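Local atomic coordinates of replicative DNA helicase (Mycobacterium chimaera, PDB entry 6RIX), a protein that probably acts as an intein that splices itself out of the precursor of a replicative helicase, the mature enzyme using ATP hydrolysis to unwind DNA. Residues 37-42 with 123-128; 47-52 with 114-119. All coordinates share one frame; numbering follows the deposited sequence.

Both contacts are antiparallel strand pairings at the surface, each with only two buried residues among those that touch, and their centres lie about 20 Å apart. Strand 33-39 is followed in the chain by strand 48-53, and strand 106-117 by strand 122-127, yet the pairs belong to two different four-strand sheets: contact 1 joins the two inner strands of one, contact 2 those of the other. Their chemistry differs. Contact 1 is a backbone ladder interrupted by a bulge and prolonged by threonine and arginine side chains bonded to main chain. Contact 2 pairs regularly around Glu-50 and Arg-115, adds a bridging water beside Cys-48, and packs an arginine chain over a tyrosine ring.

Contact 1 of 2, residues 37-42 with 123-128; sequences VAATDV and RCVEVD
Thr-40 and Cys-124 exchange two bonds: Thr-40 N donates to Cys-124 O (2.9 Å), and Cys-124 N donates to Thr-40 OG1 (3.0 Å). The second is almost straight, 176° at the hydrogen. A chi1 of 66° sets Thr-40 OG1 between its own N and carbonyl carbon, from where it accepts this N-H and donates to Asp-41 O at 2.8 Å. Together these two bonds hold the hydroxyl in place, while the Thr-40 methyl CG2 lies against Cys-124 CB.

Arg-123 meets the same residue through a carbonyl. Its NE points at Thr-40 O from 2.7 Å, with the oxygen in the guanidinium plane and the approach close to the line of the C=O bond. NH2 of this arginine passes 3.4 Å from Ala-39 CB and finds its polar partner in Val-20 O; NH1 bonds weakly to Met-17 O. The guanidinium thus joins the pairing to the segment around 17-20.

Farther along, Glu-126 N donates to Ala-38 O (2.9 Å). Glu-126 O accepts a firm bond from Val-37 N (2.8 Å) and a weak one from Ala-38 N. The Glu-126 side chain runs alongside Ala-38 CB, and Val-37 CG1 rests on Asp-128 CB, whose carboxylate is held by Thr-34 OG1 and Arg-35 N.

Val-37 and Ala-38 both face Glu-126, a classic beta bulge, in strands that run antiparallel at 170°. It lies between the inner strands of a four-strand antiparallel sheet, consistent with the all-beta HINT fold of inteins.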
loop_
_atom_site.group_PDB
_atom_site.type_symbol
_atom_site.label_atom_id
_atom_site.label_comp_id
_atom_site.label_asym_id
_atom_site.label_seq_id
_atom_site.Cartn_x
_atom_site.Cartn_y
_atom_site.Cartn_z
ATOM N N VAL B 37 11.217 3.345 9.264
ATOM C CA VAL B 37 12.665 3.307 9.428
ATOM C C VAL B 37 13.406 3.863 8.217
ATOM O O VAL B 37 14.576 4.246 8.350
ATOM C CB VAL B 37 13.155 1.878 9.741
ATOM C CG1 VAL B 37 12.648 1.440 11.100
ATOM C CG2 VAL B 37 12.697 0.921 8.671
ATOM N N ALA B 38 12.765 3.937 7.055
ATOM C CA ALA B 38 13.371 4.545 5.884
ATOM C C ALA B 38 12.266 5.099 5.003
ATOM O O ALA B 38 11.142 4.594 4.998
ATOM C CB ALA B 38 14.227 3.545 5.099
ATOM N N ALA B 39 12.589 6.150 4.260
ATOM C CA ALA B 39 11.620 6.709 3.326
ATOM C C ALA B 39 12.384 7.318 2.161
ATOM O O ALA B 39 13.368 8.029 2.375
ATOM C CB ALA B 39 10.730 7.756 4.007
ATOM N N THR B 40 11.948 7.033 0.942
ATOM C CA THR B 40 12.720 7.505 -0.197
ATOM C C THR B 40 12.422 8.967 -0.505
ATOM O O THR B 40 11.474 9.565 0.004
ATOM C CB THR B 40 12.435 6.674 -1.451
ATOM O OG1 THR B 40 11.077 6.879 -1.874
ATOM C CG2 THR B 40 12.684 5.209 -1.189
ATOM N N ASP B 41 13.256 9.535 -1.370
ATOM C CA ASP B 41 12.882 10.755 -2.058
ATOM C C ASP B 41 11.631 10.501 -2.891
ATOM O O ASP B 41 11.254 9.362 -3.166
ATOM C CB ASP B 41 14.016 11.231 -2.970
ATOM C CG ASP B 41 15.214 11.761 -2.205
ATOM O OD1 ASP B 41 15.126 11.892 -0.965
ATOM O OD2 ASP B 41 16.248 12.047 -2.852
ATOM N N VAL B 42 10.978 11.587 -3.300
ATOM C CA VAL B 42 9.927 11.461 -4.300
ATOM C C VAL B 42 10.535 10.901 -5.577
ATOM O O VAL B 42 11.600 11.348 -6.023
ATOM C CB VAL B 42 9.264 12.822 -4.545
ATOM C CG1 VAL B 42 8.260 12.720 -5.702
ATOM C CG2 VAL B 42 8.587 13.312 -3.262
ATOM N N ARG B 123 6.472 7.346 -3.761
ATOM C CA ARG B 123 7.437 7.268 -2.679
ATOM C C ARG B 123 7.342 5.903 -2.002
ATOM O O ARG B 123 6.264 5.311 -1.923
ATOM C CB ARG B 123 7.146 8.397 -1.680
ATOM C CG ARG B 123 8.115 8.569 -0.596
ATOM C CD ARG B 123 8.170 10.039 -0.240
ATOM N NE ARG B 123 9.061 10.233 0.880
ATOM C CZ ARG B 123 8.669 10.623 2.081
ATOM N NH1 ARG B 123 7.384 10.880 2.314
ATOM N NH2 ARG B 123 9.565 10.759 3.042
ATOM N N CYS B 124 8.480 5.404 -1.521
ATOM C CA CYS B 124 8.558 4.143 -0.790
ATOM C C CYS B 124 8.864 4.412 0.674
ATOM O O CYS B 124 9.655 5.306 0.991
ATOM C CB CYS B 124 9.650 3.237 -1.361
ATOM S SG CYS B 124 9.114 2.120 -2.646
ATOM N N VAL B 125 8.251 3.626 1.565
ATOM C CA VAL B 125 8.571 3.653 2.986
ATOM C C VAL B 125 8.852 2.229 3.448
ATOM O O VAL B 125 8.264 1.263 2.949
ATOM C CB VAL B 125 7.453 4.274 3.854
ATOM C CG1 VAL B 125 7.267 5.743 3.532
ATOM C CG2 VAL B 125 6.148 3.503 3.683
ATOM N N GLU B 126 9.761 2.107 4.410
ATOM C CA GLU B 126 10.059 0.847 5.081
ATOM C C GLU B 126 9.658 0.989 6.538
ATOM O O GLU B 126 10.011 1.984 7.176
ATOM C CB GLU B 126 11.539 0.500 5.007
ATOM C CG GLU B 126 12.180 0.607 3.647
ATOM C CD GLU B 126 13.464 -0.193 3.579
ATOM O OE1 GLU B 126 14.500 0.379 3.173
ATOM O OE2 GLU B 126 13.439 -1.388 3.948
ATOM N N VAL B 127 8.926 0.010 7.058
ATOM C CA VAL B 127 8.478 0.042 8.445
ATOM C C VAL B 127 9.163 -1.087 9.192
ATOM O O VAL B 127 9.688 -2.033 8.597
ATOM C CB VAL B 127 6.944 -0.055 8.564
ATOM C CG1 VAL B 127 6.290 1.227 8.005
ATOM C CG2 VAL B 127 6.431 -1.310 7.858
ATOM N N ASP B 128 9.171 -0.981 10.520
ATOM C CA ASP B 128 9.968 -1.895 11.321
ATOM C C ASP B 128 9.206 -3.146 11.754
ATOM O O ASP B 128 9.728 -3.916 12.563
ATOM C CB ASP B 128 10.550 -1.174 12.539
ATOM C CG ASP B 128 9.494 -0.652 13.486
ATOM O OD1 ASP B 128 8.293 -0.858 13.236
ATOM O OD2 ASP B 128 9.877 -0.033 14.500
#

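Contact 2 of 2, residues 47-52 with 114-119; sequences PCYEVE and ARRVAS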
loop_
_atom_site.group_PDB
_atom_site.type_symbol
_atom_site.label_atom_id
_atom_site.label_comp_id
_atom_site.label_asym_id
_atom_site.label_seq_id
_atom_site.Cartn_x
_atom_site.Cartn_y
_atom_site.Cartn_z
ATOM N N PRO B 47 6.242 3.856 -13.980
ATOM C CA PRO B 47 4.965 3.340 -14.475
ATOM C C PRO B 47 4.055 3.046 -13.300
ATOM O O PRO B 47 4.490 2.485 -12.293
ATOM C CB PRO B 47 5.356 2.058 -15.219
ATOM C CG PRO B 47 6.815 2.204 -15.490
ATOM C CD PRO B 47 7.354 2.953 -14.318
ATOM N N CYS B 48 2.795 3.457 -13.422
ATOM C CA CYS B 48 1.861 3.372 -12.313
ATOM C C CYS B 48 0.616 2.568 -12.677
ATOM O O CYS B 48 0.188 2.518 -13.833
ATOM C CB CYS B 48 1.449 4.773 -11.841
ATOM S SG CYS B 48 2.751 5.602 -10.884
ATOM N N TYR B 49 0.050 1.935 -11.655
ATOM C CA TYR B 49 -1.200 1.199 -11.738
ATOM C C TYR B 49 -2.206 1.787 -10.760
ATOM O O TYR B 49 -1.843 2.199 -9.651
ATOM C CB TYR B 49 -0.990 -0.285 -11.411
ATOM C CG TYR B 49 -0.484 -1.083 -12.595
ATOM C CD1 TYR B 49 0.811 -0.916 -13.065
ATOM C CD2 TYR B 49 -1.311 -1.985 -13.251
ATOM C CE1 TYR B 49 1.271 -1.630 -14.162
ATOM C CE2 TYR B 49 -0.859 -2.712 -14.333
ATOM C CZ TYR B 49 0.432 -2.528 -14.781
ATOM O OH TYR B 49 0.878 -3.242 -15.862
ATOM N N GLU B 50 -3.473 1.804 -11.160
ATOM C CA GLU B 50 -4.568 2.109 -10.247
ATOM C C GLU B 50 -5.158 0.790 -9.758
ATOM O O GLU B 50 -5.623 -0.017 -10.564
ATOM C CB GLU B 50 -5.627 2.963 -10.945
ATOM C CG GLU B 50 -6.834 3.257 -10.091
ATOM C CD GLU B 50 -7.841 4.165 -10.776
ATOM O OE1 GLU B 50 -7.438 5.224 -11.295
ATOM O OE2 GLU B 50 -9.040 3.811 -10.797
ATOM N N VAL B 51 -5.111 0.551 -8.449
ATOM C CA VAL B 51 -5.643 -0.674 -7.863
ATOM C C VAL B 51 -6.925 -0.340 -7.111
ATOM O O VAL B 51 -6.916 0.489 -6.193
ATOM C CB VAL B 51 -4.622 -1.354 -6.938
ATOM C CG1 VAL B 51 -5.123 -2.736 -6.546
ATOM C CG2 VAL B 51 -3.268 -1.455 -7.625
ATOM N N GLU B 52 -8.027 -0.977 -7.502
ATOM C CA GLU B 52 -9.328 -0.787 -6.872
ATOM C C GLU B 52 -9.691 -2.042 -6.092
ATOM O O GLU B 52 -9.619 -3.159 -6.623
ATOM C CB GLU B 52 -10.408 -0.477 -7.913
ATOM C CG GLU B 52 -11.787 -0.261 -7.307
ATOM C CD GLU B 52 -12.752 0.420 -8.258
ATOM O OE1 GLU B 52 -12.298 0.938 -9.303
ATOM O OE2 GLU B 52 -13.966 0.438 -7.951
ATOM N N ALA B 114 -6.928 -3.837 -11.549
ATOM C CA ALA B 114 -5.605 -3.227 -11.508
ATOM C C ALA B 114 -5.279 -2.841 -12.941
ATOM O O ALA B 114 -5.117 -3.716 -13.797
ATOM C CB ALA B 114 -4.556 -4.187 -10.939
ATOM N N ARG B 115 -5.206 -1.542 -13.205
ATOM C CA ARG B 115 -5.051 -1.027 -14.551
ATOM C C ARG B 115 -3.880 -0.061 -14.592
ATOM O O ARG B 115 -3.684 0.726 -13.663
ATOM C CB ARG B 115 -6.319 -0.298 -15.026
ATOM C CG ARG B 115 -7.618 -1.062 -14.822
ATOM C CD ARG B 115 -8.080 -1.738 -16.103
ATOM N NE ARG B 115 -7.412 -3.019 -16.318
ATOM C CZ ARG B 115 -7.462 -3.713 -17.451
ATOM N NH1 ARG B 115 -8.151 -3.250 -18.488
ATOM N NH2 ARG B 115 -6.819 -4.869 -17.547
ATOM N N ARG B 116 -3.118 -0.118 -15.680
ATOM C CA ARG B 116 -2.071 0.867 -15.899
ATOM C C ARG B 116 -2.691 2.246 -16.088
ATOM O O ARG B 116 -3.697 2.398 -16.784
ATOM C CB ARG B 116 -1.242 0.488 -17.122
ATOM C CG ARG B 116 -0.155 1.474 -17.438
ATOM C CD ARG B 116 1.099 1.167 -16.647
ATOM N NE ARG B 116 2.171 2.087 -17.004
ATOM C CZ ARG B 116 2.936 1.963 -18.085
ATOM N NH1 ARG B 116 2.761 0.938 -18.915
ATOM N NH2 ARG B 116 3.882 2.863 -18.333
ATOM N N VAL B 117 -2.110 3.251 -15.432
ATOM C CA VAL B 117 -2.537 4.635 -15.577
ATOM C C VAL B 117 -1.313 5.509 -15.836
ATOM O O VAL B 117 -0.178 5.032 -15.885
ATOM C CB VAL B 117 -3.325 5.151 -14.355
ATOM C CG1 VAL B 117 -4.632 4.400 -14.207
ATOM C CG2 VAL B 117 -2.479 5.068 -13.074
ATOM N N ALA B 118 -1.560 6.805 -16.020
ATOM C CA ALA B 118 -0.459 7.730 -16.236
ATOM C C ALA B 118 0.384 7.839 -14.972
ATOM O O ALA B 118 -0.116 7.714 -13.857
ATOM C CB ALA B 118 -0.978 9.104 -16.646
ATOM N N SER B 119 1.677 8.076 -15.163
ATOM C CA SER B 119 2.610 8.115 -14.049
ATOM C C SER B 119 2.335 9.327 -13.162
ATOM O O SER B 119 2.035 10.416 -13.653
ATOM C CB SER B 119 4.045 8.159 -14.578
ATOM O OG SER B 119 4.975 8.305 -13.519
HETATM O O HOH W 1 2.355 4.648 -15.958
#
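Glu-50 and Arg-115 form the central hydrogen-bonded pair: Glu-50 N donates to Arg-115 O at 2.7 Å, and Arg-115 N returns a bond to Glu-50 O at 3.1 Å. Farther along, Val-117 N reaches Cys-48 O (2.9 Å). A water spans the backbones beside this bond. It accepts from Cys-48 N (2.8 Å) and from Arg-116 NE (2.8 Å), and donates a hydrogen bond to Val-117 O (2.6 Å), so three bonds hold it.

The arginine that meets this water also covers the tyrosine. Arg-116 CB sits over the face of the Tyr-49 ring, 4.3 Å from the centroid and 15° off the normal, a CH-pi contact. A bend at chi2 (86°) turns the chain along the strand pair, bringing CD near ring atom CE1 and the guanidinium beyond the ring. There Pro-47 CB lies over one face of the Arg-116 guanidinium, 3.5 Å from Arg-116 NH2, while Cys-48 O lies at the edge in plane.

Val-51 and Ala-114 point to the same side of the sheet as Tyr-49, and both touch Leu-79. On the other face, the Val-117 and Glu-50 side chains cross at about a right angle, CG1 against CB, and Val-117 CG2 approaches Cys-48 CB, with Cys-48 also resting on Val-60. Past the ladder, Ser-119 OG bonds to Arg-46 O.

Direct backbone bonds therefore set the register, and beside the Val-117 to Cys-48 bond the water adds an indirect tie between the backbones. Arg-116 couples the two kinds of contact: its aliphatic part packs on Tyr-49 as its NE joins the water.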